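Long-range contact in adhesion G-protein coupled receptor G6 (Danio rerio, PDB 6V55), which is an adhesion receptor with a large calcium-binding extracellular region, and probably couples to G proteins in the control of myelination: residues 444-452 and 460-468. Residues are numbered along the deposited sequence; the frame is centred on the assembly and turned at random.
Sequences NLMENCQAD and WPESRPTVT
Cys449 and Ser463 exchange two backbone hydrogen bonds, Ser463 N to Cys449 O and Cys449 N to Ser463 O, both 3.0 Å, and Asp452 and Trp460 exchange a second such pair farther along; the two segments, 168° apart in direction, therefore pair as antiparallel partners at two hydrogen-bonded positions. Between them the CA of Ala451 lies 3.3 Å from Trp460 O, a CA-H...O contact. The main side-chain link is Asn448 to Glu462. With CG anti to the backbone N (chi1 -166°) and the chain extended beyond it, Glu462 passes over Cys449 O and brings its carboxylate to the amide. Asn448 ND2 donates to Glu462 OE2 at 2.9 Å, almost straight (175°) and in the amide plane, but reaches the oxygen on its anti side and well out of the carboxylate plane. On the other branch of the amide, OD1 rests 3.3 Å from the CA of Arg464. An alanine in place of Asn448 would probably deprive the Glu462 carboxylate of its amide donor and let it turn more freely. Beyond Asn448, Met446 CG meets Pro465 CG at 3.7 Å, an apolar contact covered by Ile487 of strand 480-488. The Trp460 ring takes Asp452 O at its edge, CD1 3.1 Å away, while its NE1 bonds to Phe454 O; the Asp452 carboxylate pairs with Arg483. Segment 444-452 runs on from strand 436-445, whereas 460-468 leads from strand 459-460 toward strand 468-472; together they lie beside strands 480-488 and 493-496, joined to the former by the Cys449-Cys485 disulfide and packed by Cys449 and Ser463 against Trp496 of the latter.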
loop_
_atom_site.group_PDB
_atom_site.type_symbol
_atom_site.label_atom_id
_atom_site.label_comp_id
_atom_site.label_asym_id
_atom_site.label_seq_id
_atom_site.Cartn_x
_atom_site.Cartn_y
_atom_site.Cartn_z
ATOM N N ASN A 444 -6.094 27.728 -8.546
ATOM C CA ASN A 444 -5.626 26.613 -7.742
ATOM C C ASN A 444 -6.638 25.482 -7.804
ATOM O O ASN A 444 -7.848 25.707 -7.688
ATOM C CB ASN A 444 -5.392 27.031 -6.289
ATOM C CG ASN A 444 -4.200 27.942 -6.148
ATOM O OD1 ASN A 444 -3.205 27.785 -6.861
ATOM N ND2 ASN A 444 -4.294 28.918 -5.256
ATOM N N LEU A 445 -6.130 24.276 -8.023
ATOM C CA LEU A 445 -6.962 23.093 -7.922
ATOM C C LEU A 445 -7.362 22.896 -6.472
ATOM O O LEU A 445 -6.540 23.057 -5.557
ATOM C CB LEU A 445 -6.208 21.882 -8.453
ATOM C CG LEU A 445 -6.814 20.492 -8.331
ATOM C CD1 LEU A 445 -8.034 20.389 -9.208
ATOM C CD2 LEU A 445 -5.761 19.499 -8.764
ATOM N N MET A 446 -8.650 22.615 -6.270
ATOM C CA MET A 446 -9.223 22.551 -4.932
ATOM C C MET A 446 -8.685 21.345 -4.176
ATOM O O MET A 446 -8.680 20.223 -4.699
ATOM C CB MET A 446 -10.740 22.486 -5.016
ATOM C CG MET A 446 -11.409 22.116 -3.742
ATOM S SD MET A 446 -12.222 23.534 -3.115
ATOM C CE MET A 446 -13.627 23.584 -4.182
ATOM N N GLU A 447 -8.209 21.605 -2.960
ATOM C CA GLU A 447 -7.442 20.647 -2.190
ATOM C C GLU A 447 -8.349 19.536 -1.699
ATOM O O GLU A 447 -9.503 19.777 -1.329
ATOM C CB GLU A 447 -6.772 21.351 -1.010
ATOM C CG GLU A 447 -5.779 22.477 -1.408
ATOM C CD GLU A 447 -6.425 23.866 -1.657
ATOM O OE1 GLU A 447 -5.993 24.546 -2.612
ATOM O OE2 GLU A 447 -7.365 24.259 -0.930
ATOM N N ASN A 448 -7.833 18.309 -1.767
ATOM C CA ASN A 448 -8.499 17.132 -1.234
ATOM C C ASN A 448 -8.679 17.244 0.274
ATOM O O ASN A 448 -7.852 17.844 0.963
ATOM C CB ASN A 448 -7.658 15.887 -1.527
ATOM C CG ASN A 448 -7.702 15.486 -2.957
ATOM O OD1 ASN A 448 -8.582 15.909 -3.691
ATOM N ND2 ASN A 448 -6.764 14.642 -3.368
ATOM N N CYS A 449 -9.763 16.655 0.790
ATOM C CA CYS A 449 -9.844 16.422 2.227
ATOM C C CYS A 449 -8.792 15.390 2.612
ATOM O O CYS A 449 -8.691 14.333 1.986
ATOM C CB CYS A 449 -11.228 15.933 2.639
ATOM S SG CYS A 449 -12.593 17.069 2.334
ATOM N N GLN A 450 -7.979 15.717 3.612
ATOM C CA GLN A 450 -6.903 14.833 4.025
ATOM C C GLN A 450 -7.461 13.609 4.734
ATOM O O GLN A 450 -8.603 13.607 5.210
ATOM C CB GLN A 450 -5.923 15.568 4.946
ATOM C CG GLN A 450 -5.124 16.658 4.245
ATOM C CD GLN A 450 -4.279 16.125 3.083
ATOM O OE1 GLN A 450 -4.702 16.176 1.929
ATOM N NE2 GLN A 450 -3.082 15.630 3.386
ATOM N N ALA A 451 -6.649 12.548 4.756
ATOM C CA ALA A 451 -6.944 11.381 5.575
ATOM C C ALA A 451 -7.001 11.765 7.046
ATOM O O ALA A 451 -6.194 12.574 7.510
ATOM C CB ALA A 451 -5.896 10.306 5.358
ATOM N N ASP A 452 -7.982 11.207 7.768
ATOM C CA ASP A 452 -8.407 11.759 9.054
ATOM C C ASP A 452 -9.198 10.715 9.840
ATOM O O ASP A 452 -10.138 10.124 9.300
ATOM C CB ASP A 452 -9.262 13.014 8.825
ATOM C CG ASP A 452 -9.771 13.614 10.116
ATOM O OD1 ASP A 452 -8.910 13.987 10.947
ATOM O OD2 ASP A 452 -11.015 13.721 10.306
ATOM N N TRP A 460 -10.707 7.595 7.746
ATOM C CA TRP A 460 -11.243 7.983 6.454
ATOM C C TRP A 460 -10.089 8.304 5.527
ATOM O O TRP A 460 -9.193 9.048 5.927
ATOM C CB TRP A 460 -12.148 9.197 6.600
ATOM C CG TRP A 460 -13.202 9.026 7.634
ATOM C CD1 TRP A 460 -13.145 9.400 8.954
ATOM C CD2 TRP A 460 -14.480 8.416 7.447
ATOM N NE1 TRP A 460 -14.307 9.044 9.604
ATOM C CE2 TRP A 460 -15.146 8.446 8.700
ATOM C CE3 TRP A 460 -15.121 7.821 6.349
ATOM C CZ2 TRP A 460 -16.421 7.926 8.880
ATOM C CZ3 TRP A 460 -16.402 7.306 6.530
ATOM C CH2 TRP A 460 -17.035 7.369 7.794
ATOM N N PRO A 461 -10.042 7.753 4.314
ATOM C CA PRO A 461 -8.930 8.053 3.401
ATOM C C PRO A 461 -9.093 9.415 2.730
ATOM O O PRO A 461 -10.129 10.071 2.852
ATOM C CB PRO A 461 -8.989 6.913 2.375
ATOM C CG PRO A 461 -10.414 6.445 2.406
ATOM C CD PRO A 461 -10.937 6.707 3.790
ATOM N N GLU A 462 -8.025 9.833 2.035
ATOM C CA GLU A 462 -7.987 11.114 1.321
ATOM C C GLU A 462 -9.013 11.114 0.204
ATOM O O GLU A 462 -9.224 10.088 -0.449
ATOM C CB GLU A 462 -6.590 11.351 0.725
ATOM C CG GLU A 462 -6.283 12.768 0.244
ATOM C CD GLU A 462 -4.997 12.825 -0.569
ATOM O OE1 GLU A 462 -4.131 11.953 -0.358
ATOM O OE2 GLU A 462 -4.851 13.727 -1.425
ATOM N N SER A 463 -9.699 12.241 0.012
ATOM C CA SER A 463 -10.818 12.244 -0.922
ATOM C C SER A 463 -10.892 13.537 -1.712
ATOM O O SER A 463 -10.727 14.625 -1.158
ATOM C CB SER A 463 -12.151 12.045 -0.201
ATOM O OG SER A 463 -12.082 10.960 0.707
ATOM N N ARG A 464 -11.228 13.404 -2.995
ATOM C CA ARG A 464 -11.595 14.530 -3.847
ATOM C C ARG A 464 -12.910 15.148 -3.352
ATOM O O ARG A 464 -13.664 14.496 -2.626
ATOM C CB ARG A 464 -11.692 14.048 -5.303
ATOM C CG ARG A 464 -10.329 13.686 -5.901
ATOM C CD ARG A 464 -10.371 13.487 -7.413
ATOM N NE ARG A 464 -10.043 12.099 -7.772
ATOM C CZ ARG A 464 -9.002 11.717 -8.516
ATOM N NH1 ARG A 464 -8.163 12.620 -9.025
ATOM N NH2 ARG A 464 -8.809 10.419 -8.758
ATOM N N PRO A 465 -13.161 16.433 -3.650
ATOM C CA PRO A 465 -14.433 17.061 -3.236
ATOM C C PRO A 465 -15.668 16.407 -3.852
ATOM O O PRO A 465 -15.666 16.018 -5.024
ATOM C CB PRO A 465 -14.287 18.502 -3.732
ATOM C CG PRO A 465 -12.837 18.745 -3.716
ATOM C CD PRO A 465 -12.172 17.451 -4.073
ATOM N N THR A 466 -16.725 16.327 -3.019
ATOM C CA THR A 466 -18.052 15.687 -3.199
ATOM C C THR A 466 -17.984 14.156 -3.253
ATOM O O THR A 466 -18.996 13.506 -3.524
ATOM C CB THR A 466 -18.860 16.211 -4.407
ATOM O OG1 THR A 466 -18.376 15.598 -5.603
ATOM C CG2 THR A 466 -18.806 17.758 -4.537
ATOM N N VAL A 467 -16.835 13.552 -2.947
ATOM C CA VAL A 467 -16.719 12.102 -2.801
ATOM C C VAL A 467 -17.191 11.722 -1.404
ATOM O O VAL A 467 -16.807 12.367 -0.422
ATOM C CB VAL A 467 -15.263 11.651 -3.036
ATOM C CG1 VAL A 467 -14.964 10.263 -2.472
ATOM C CG2 VAL A 467 -14.912 11.735 -4.499
ATOM N N THR A 468 -18.047 10.698 -1.313
ATOM C CA THR A 468 -18.402 10.074 -0.044
ATOM C C THR A 468 -17.651 8.753 0.091
ATOM O O THR A 468 -17.661 7.936 -0.837
ATOM C CB THR A 468 -19.917 9.863 0.037
ATOM O OG1 THR A 468 -20.552 11.140 0.109
ATOM C CG2 THR A 468 -20.312 9.049 1.274
HETATM O O HOH W 1 -3.305 15.640 -0.994
#